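Local coordinates for protein sesquisabinene B synthase 2 (Santalum album, PDB 6A2A) that probably converts farnesyl diphosphate into the sesquiterpene sesquisabinene B, using magnesium or manganese as cofactor, at residues A[385-388]-A[389-393]; A[411-414]-A[415-418]; A[419-422]-A[423-427]. One frame throughout, in Å; residues are numbered along the deposited sequence.

Contact 1: A[385-388]-A[389-393]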
loop_
_atom_site.group_PDB
_atom_site.type_symbol
_atom_site.label_atom_id
_atom_site.label_comp_id
_atom_site.label_asym_id
_atom_site.label_seq_id
_atom_site.Cartn_x
_atom_site.Cartn_y
_atom_site.Cartn_z
ATOM N N SER A 385 -8.159 19.771 -10.261
ATOM C CA SER A 385 -9.212 20.673 -10.666
ATOM C C SER A 385 -8.810 21.400 -11.960
ATOM O O SER A 385 -9.556 21.387 -12.910
ATOM C CB SER A 385 -9.527 21.651 -9.563
ATOM O OG SER A 385 -10.323 22.706 -10.053
ATOM N N ASP A 386 -7.586 21.914 -12.036
ATOM C CA ASP A 386 -7.115 22.601 -13.261
ATOM C C ASP A 386 -7.170 21.629 -14.458
ATOM O O ASP A 386 -7.602 21.983 -15.573
ATOM C CB ASP A 386 -5.710 23.145 -13.068
ATOM C CG ASP A 386 -5.591 24.325 -12.150
ATOM O OD1 ASP A 386 -6.619 24.992 -11.809
ATOM O OD2 ASP A 386 -4.412 24.683 -11.808
ATOM N N GLN A 387 -6.699 20.399 -14.260
ATOM C CA GLN A 387 -6.655 19.410 -15.354
ATOM C C GLN A 387 -8.056 19.042 -15.838
ATOM O O GLN A 387 -8.346 19.016 -17.065
ATOM C CB GLN A 387 -5.914 18.159 -14.906
ATOM C CG GLN A 387 -5.713 17.219 -16.067
ATOM C CD GLN A 387 -4.644 16.202 -15.832
ATOM O OE1 GLN A 387 -3.977 16.216 -14.817
ATOM N NE2 GLN A 387 -4.428 15.380 -16.849
ATOM N N LEU A 388 -9.008 18.844 -14.936
ATOM C CA LEU A 388 -10.324 18.458 -15.429
ATOM C C LEU A 388 -11.063 19.648 -16.077
ATOM O O LEU A 388 -11.902 19.450 -16.968
ATOM C CB LEU A 388 -11.138 17.890 -14.256
ATOM C CG LEU A 388 -10.578 16.633 -13.597
ATOM C CD1 LEU A 388 -11.593 16.136 -12.599
ATOM C CD2 LEU A 388 -10.207 15.555 -14.598
ATOM N N LYS A 389 -10.758 20.839 -15.644
ATOM C CA LYS A 389 -11.287 22.007 -16.327
ATOM C C LYS A 389 -10.748 22.060 -17.757
ATOM O O LYS A 389 -11.485 22.400 -18.658
ATOM C CB LYS A 389 -10.914 23.275 -15.581
ATOM C CG LYS A 389 -11.715 23.476 -14.298
ATOM C CD LYS A 389 -11.283 24.719 -13.573
ATOM C CE LYS A 389 -12.165 25.159 -12.419
ATOM N NZ LYS A 389 -11.472 26.226 -11.655
ATOM N N SER A 390 -9.505 21.626 -17.971
ATOM C CA SER A 390 -8.963 21.653 -19.308
ATOM C C SER A 390 -9.611 20.554 -20.173
ATOM O O SER A 390 -9.810 20.723 -21.389
ATOM C CB SER A 390 -7.450 21.614 -19.267
ATOM O OG SER A 390 -7.003 20.249 -19.107
ATOM N N TYR A 391 -9.952 19.405 -19.584
ATOM C CA TYR A 391 -10.649 18.346 -20.314
ATOM C C TYR A 391 -12.037 18.847 -20.727
ATOM O O TYR A 391 -12.503 18.582 -21.826
ATOM C CB TYR A 391 -10.866 17.131 -19.429
ATOM C CG TYR A 391 -9.663 16.258 -19.192
ATOM C CD1 TYR A 391 -8.415 16.518 -19.744
ATOM C CD2 TYR A 391 -9.759 15.195 -18.329
ATOM C CE1 TYR A 391 -7.340 15.678 -19.523
ATOM C CE2 TYR A 391 -8.688 14.352 -18.094
ATOM C CZ TYR A 391 -7.464 14.601 -18.666
ATOM O OH TYR A 391 -6.409 13.778 -18.397
ATOM N N THR A 392 -12.646 19.537 -19.796
ATOM C CA THR A 392 -13.991 20.067 -20.059
ATOM C C THR A 392 -13.998 21.070 -21.237
ATOM O O THR A 392 -14.876 21.003 -22.111
ATOM C CB THR A 392 -14.593 20.632 -18.778
ATOM O OG1 THR A 392 -14.612 19.556 -17.822
ATOM C CG2 THR A 392 -16.001 21.140 -19.045
ATOM N N LYS A 393 -13.016 21.959 -21.280
ATOM C CA LYS A 393 -12.873 22.918 -22.384
ATOM C C LYS A 393 -12.722 22.197 -23.715
ATOM O O LYS A 393 -13.376 22.566 -24.695
ATOM C CB LYS A 393 -11.739 23.881 -22.040
ATOM C CG LYS A 393 -11.500 24.994 -23.050
ATOM C CD LYS A 393 -10.538 26.050 -22.532
ATOM C CE LYS A 393 -11.173 27.403 -22.356
ATOM N NZ LYS A 393 -10.332 28.287 -21.511
HETATM O O HOH W 1 -8.976 24.949 -10.908
#

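Contact 2: A[411-414]-A[415-418]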
loop_
_atom_site.group_PDB
_atom_site.type_symbol
_atom_site.label_atom_id
_atom_site.label_comp_id
_atom_site.label_asym_id
_atom_site.label_seq_id
_atom_site.Cartn_x
_atom_site.Cartn_y
_atom_site.Cartn_z
ATOM N N ASP A 411 -2.703 26.685 -25.269
ATOM C CA ASP A 411 -2.797 27.228 -23.905
ATOM C C ASP A 411 -3.608 26.310 -22.996
ATOM O O ASP A 411 -3.319 26.242 -21.817
ATOM C CB ASP A 411 -3.359 28.631 -23.939
ATOM C CG ASP A 411 -2.222 29.709 -24.119
ATOM O OD1 ASP A 411 -1.046 29.535 -23.611
ATOM O OD2 ASP A 411 -2.524 30.717 -24.814
ATOM N N ASN A 412 -4.607 25.628 -23.530
ATOM C CA ASN A 412 -5.368 24.648 -22.776
ATOM C C ASN A 412 -4.700 23.264 -22.816
ATOM O O ASN A 412 -4.723 22.558 -21.800
ATOM C CB ASN A 412 -6.788 24.561 -23.294
ATOM C CG ASN A 412 -7.670 23.681 -22.459
ATOM O OD1 ASN A 412 -7.991 24.061 -21.332
ATOM N ND2 ASN A 412 -8.092 22.571 -23.022
ATOM N N ALA A 413 -4.132 22.852 -23.955
ATOM C CA ALA A 413 -3.660 21.486 -24.125
ATOM C C ALA A 413 -2.335 21.206 -23.394
ATOM O O ALA A 413 -1.980 20.044 -23.118
ATOM C CB ALA A 413 -3.582 21.195 -25.618
ATOM N N LEU A 414 -1.592 22.241 -23.049
ATOM C CA LEU A 414 -0.419 22.092 -22.217
ATOM C C LEU A 414 -0.863 21.757 -20.788
ATOM O O LEU A 414 -0.077 21.177 -20.073
ATOM C CB LEU A 414 0.480 23.329 -22.256
ATOM C CG LEU A 414 -0.065 24.576 -21.558
ATOM C CD1 LEU A 414 0.237 24.542 -20.095
ATOM C CD2 LEU A 414 0.471 25.839 -22.187
ATOM N N VAL A 415 -2.126 22.030 -20.446
ATOM C CA VAL A 415 -2.677 21.606 -19.152
ATOM C C VAL A 415 -3.267 20.203 -19.320
ATOM O O VAL A 415 -2.995 19.319 -18.498
ATOM C CB VAL A 415 -3.746 22.571 -18.611
ATOM C CG1 VAL A 415 -4.297 22.069 -17.279
ATOM C CG2 VAL A 415 -3.211 23.965 -18.482
ATOM N N SER A 416 -4.022 19.952 -20.397
ATOM C CA SER A 416 -4.697 18.678 -20.535
ATOM C C SER A 416 -3.739 17.491 -20.705
ATOM O O SER A 416 -4.113 16.365 -20.398
ATOM C CB SER A 416 -5.692 18.715 -21.664
ATOM O OG SER A 416 -4.996 18.778 -22.912
ATOM N N ILE A 417 -2.519 17.716 -21.212
ATOM C CA ILE A 417 -1.541 16.624 -21.309
ATOM C C ILE A 417 -1.171 16.102 -19.917
ATOM O O ILE A 417 -0.669 14.977 -19.845
ATOM C CB ILE A 417 -0.313 17.140 -22.087
ATOM C CG1 ILE A 417 0.602 16.004 -22.551
ATOM C CG2 ILE A 417 0.456 18.225 -21.380
ATOM C CD1 ILE A 417 -0.043 15.141 -23.611
ATOM N N GLY A 418 -1.329 16.908 -18.854
ATOM C CA GLY A 418 -1.175 16.400 -17.457
ATOM C C GLY A 418 0.189 16.735 -16.840
ATOM O O GLY A 418 0.454 16.410 -15.705
#

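Contact 3: A[419-422]-A[423-427]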
loop_
_atom_site.group_PDB
_atom_site.type_symbol
_atom_site.label_atom_id
_atom_site.label_comp_id
_atom_site.label_asym_id
_atom_site.label_seq_id
_atom_site.Cartn_x
_atom_site.Cartn_y
_atom_site.Cartn_z
ATOM N N PHE A 419 1.074 17.423 -17.554
ATOM C CA PHE A 419 2.410 17.685 -17.043
ATOM C C PHE A 419 2.447 18.822 -16.037
ATOM O O PHE A 419 3.215 18.743 -15.125
ATOM C CB PHE A 419 3.461 17.779 -18.151
ATOM C CG PHE A 419 3.801 16.392 -18.618
ATOM C CD1 PHE A 419 4.629 15.568 -17.868
ATOM C CD2 PHE A 419 3.170 15.857 -19.710
ATOM C CE1 PHE A 419 4.882 14.259 -18.247
ATOM C CE2 PHE A 419 3.438 14.560 -20.108
ATOM C CZ PHE A 419 4.276 13.744 -19.365
ATOM N N PRO A 420 1.583 19.839 -16.137
ATOM C CA PRO A 420 1.468 20.707 -14.932
ATOM C C PRO A 420 1.164 19.948 -13.640
ATOM O O PRO A 420 1.854 20.166 -12.639
ATOM C CB PRO A 420 0.388 21.714 -15.297
ATOM C CG PRO A 420 0.563 21.782 -16.780
ATOM C CD PRO A 420 0.793 20.364 -17.229
ATOM N N ASN A 421 0.236 19.016 -13.716
ATOM C CA ASN A 421 -0.106 18.137 -12.585
ATOM C C ASN A 421 1.116 17.329 -12.127
ATOM O O ASN A 421 1.575 17.433 -10.971
ATOM C CB ASN A 421 -1.257 17.223 -12.996
ATOM C CG ASN A 421 -1.789 16.355 -11.877
ATOM O OD1 ASN A 421 -1.110 16.142 -10.862
ATOM N ND2 ASN A 421 -3.016 15.874 -12.086
ATOM N N LEU A 422 1.737 16.601 -13.069
ATOM C CA LEU A 422 2.857 15.740 -12.713
ATOM C C LEU A 422 4.042 16.569 -12.224
ATOM O O LEU A 422 4.690 16.166 -11.267
ATOM C CB LEU A 422 3.238 14.888 -13.927
ATOM C CG LEU A 422 2.247 13.768 -14.228
ATOM C CD1 LEU A 422 2.463 13.202 -15.610
ATOM C CD2 LEU A 422 2.332 12.692 -13.179
ATOM N N LEU A 423 4.334 17.694 -12.873
ATOM C CA LEU A 423 5.521 18.499 -12.488
ATOM C C LEU A 423 5.334 19.245 -11.161
ATOM O O LEU A 423 6.224 19.246 -10.301
ATOM C CB LEU A 423 5.917 19.462 -13.614
ATOM C CG LEU A 423 6.630 18.807 -14.802
ATOM C CD1 LEU A 423 6.756 19.834 -15.893
ATOM C CD2 LEU A 423 7.980 18.245 -14.458
ATOM N N VAL A 424 4.196 19.910 -10.980
ATOM C CA VAL A 424 3.930 20.571 -9.723
ATOM C C VAL A 424 3.933 19.556 -8.593
ATOM O O VAL A 424 4.514 19.825 -7.516
ATOM C CB VAL A 424 2.619 21.350 -9.773
ATOM C CG1 VAL A 424 2.191 21.821 -8.399
ATOM C CG2 VAL A 424 2.692 22.476 -10.790
ATOM N N THR A 425 3.363 18.372 -8.821
ATOM C CA THR A 425 3.417 17.332 -7.803
ATOM C C THR A 425 4.873 16.964 -7.495
ATOM O O THR A 425 5.248 16.857 -6.345
ATOM C CB THR A 425 2.589 16.109 -8.196
ATOM O OG1 THR A 425 1.228 16.536 -8.384
ATOM C CG2 THR A 425 2.647 15.029 -7.136
ATOM N N SER A 426 5.695 16.770 -8.523
ATOM C CA SER A 426 7.091 16.424 -8.328
ATOM C C SER A 426 7.827 17.489 -7.494
ATOM O O SER A 426 8.714 17.132 -6.710
ATOM C CB SER A 426 7.759 16.154 -9.634
ATOM O OG SER A 426 8.162 17.321 -10.359
ATOM N N TYR A 427 7.502 18.754 -7.734
ATOM C CA TYR A 427 8.112 19.878 -7.023
ATOM C C TYR A 427 7.690 19.859 -5.539
ATOM O O TYR A 427 8.542 19.975 -4.617
ATOM C CB TYR A 427 7.730 21.186 -7.699
ATOM C CG TYR A 427 8.276 22.412 -7.009
ATOM C CD1 TYR A 427 9.498 22.943 -7.382
ATOM C CD2 TYR A 427 7.518 23.119 -6.091
ATOM C CE1 TYR A 427 9.987 24.113 -6.812
ATOM C CE2 TYR A 427 7.990 24.301 -5.512
ATOM C CZ TYR A 427 9.233 24.787 -5.859
ATOM O OH TYR A 427 9.657 25.959 -5.283
HETATM O O HOH W 2 -1.268 15.336 -8.226
#

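Contact 1: A[385-388]-A[389-393]
Y391 sets its ring alongside the side chain of Q387, one helical turn back, both groups pointing the same way. CG of Q387 packs 4.1 Å from CZ of Y391, and beyond it NE2 gives Y391 OH a weak hydrogen bond of 3.0 Å, bent to 126° at the hydrogen. The amide plane stands 77° from that of the ring, so the two do not stack. With CG turned anti to the backbone N (chi1 -173°) and the chain extended, the glutamine runs out beside the phenol; OE1 bonds to N421, which should keep the amide from flipping. The carbonyl O of Q387 sits over one ring face and is held twice, by Y391 N and by S390 OG, the latter at 2.7 Å. L388 approaches the same ring obliquely, its CD2 3.8 Å from Y391 CD2. T392 N and T392 OG1 reach L388 O from opposite faces of its plane, the hydroxyl at 2.8 Å. Further back, one water donates to D386 OD1 and S385 OG and accepts from K389 NZ at 2.9 Å, bridging opposite charges whose own atoms, D386 OD1 and K389 NZ, are 5.0 Å apart; S385 OG also bonds to N336. All this lies on helix 377-400 of the metal-binding domain. L388 faces helices 299-321 and 325-337, S390 faces helix 406-416, and Y391 meets Y319 edge-to-face while touching D316 on helix 299-321, which binds magnesium in this protein, though no metal is bound to the chain here.

Contact 2: A[411-414]-A[415-418]
The carbonyl O of N412 is gripped by two backbone N-H groups, from V415 and S416. S416 N lies in the carbonyl plane, 3.0 Å from N412 O, in the regular i to i+4 pattern, with 152° at the hydrogen. V415 N is equally near but lies above that plane, not on a lone pair, adding an i to i+3 bond. Next along, I417 N bonds to A413 O at 3.1 Å, an oxygen also taken by R457. A second i to i+3 bond runs from G418 N to V415 O, and G418 leaves helical geometry with phi 100°, where a CB would strike the preceding carbonyl. This break between helices 406-416 and 419-430 is consistent with the kink between helices G1 and G2 of class I terpene synthases, which borders the active site. S416 places the break beside the metal site: its OG hydrogen-bonds to E394. On another flank L414 holds CG between its backbone N and carbonyl carbon (chi1 71°), which brings CD1 to 3.9 Å from V415 CG2. The buried O of L414 has no polar partner; I417 CG2 lies 3.3 Å from it. I417 also packs on R457 and on N460, which like E394 binds magnesium in this protein, though neither holds a metal here, while D411 pairs with R450 in a salt bridge.

Contact 3: A[419-422]-A[423-427]
F419 O receives the N-H of L423 at 2.7 Å, with 161° at the hydrogen, and one residue on P420 O takes V424 N in the same pattern. N421 O is held twice by T425: the amide N at 2.9 Å and the hydroxyl OG1 at 2.8 Å arrive from opposite faces of the carbonyl plane. OG1 stands anti to its own carbonyl carbon (chi1 -59°), folded back along the helix towards that oxygen. A water donates to both OG1 of T425 and OD1 of N421, joining two side chains that lie side by side, while N421 ND2 is bonded to Q387. A valine at T425 would probably leave this water without one of its two acceptors and N421 O with a single donor. S426 OG bonds at 2.7 Å to L423 O, which also accepts Y427 N. Outside these bonds V424 CG2 presses to 3.1 Å from P420 O, a tight approach, and F419 and L423 meet loosely before reaching helices 447-462 and 521-535. Within this buried stretch, T425 and S426 thus satisfy their hydroxyls on main-chain carbonyls one turn or less behind.

Overall arrangement
From the N terminus, contact 1 comes first, on helix 377-400, then contact 2 at the end of helix 406-416, then contact 3 on the first turns of helix 419-430. Each joins adjoining segments of continuous chain and closes no long loop; they run in series, none nesting or crossing, and contact 3 starts at the residue after contact 2 ends. Contacts 1 and 2, centres about 9 Å apart, share a probable hydrogen bond from N412 ND2 to S390 O and pack Y391 CE1 against S416 O. Q387 OE1 and N421 ND2, probably hydrogen-bonded, link contacts 1 and 3. Contacts 2 and 3 meet where P420 CD packs on L414 O. Together they join three successive helices, the first two bordering the metal site.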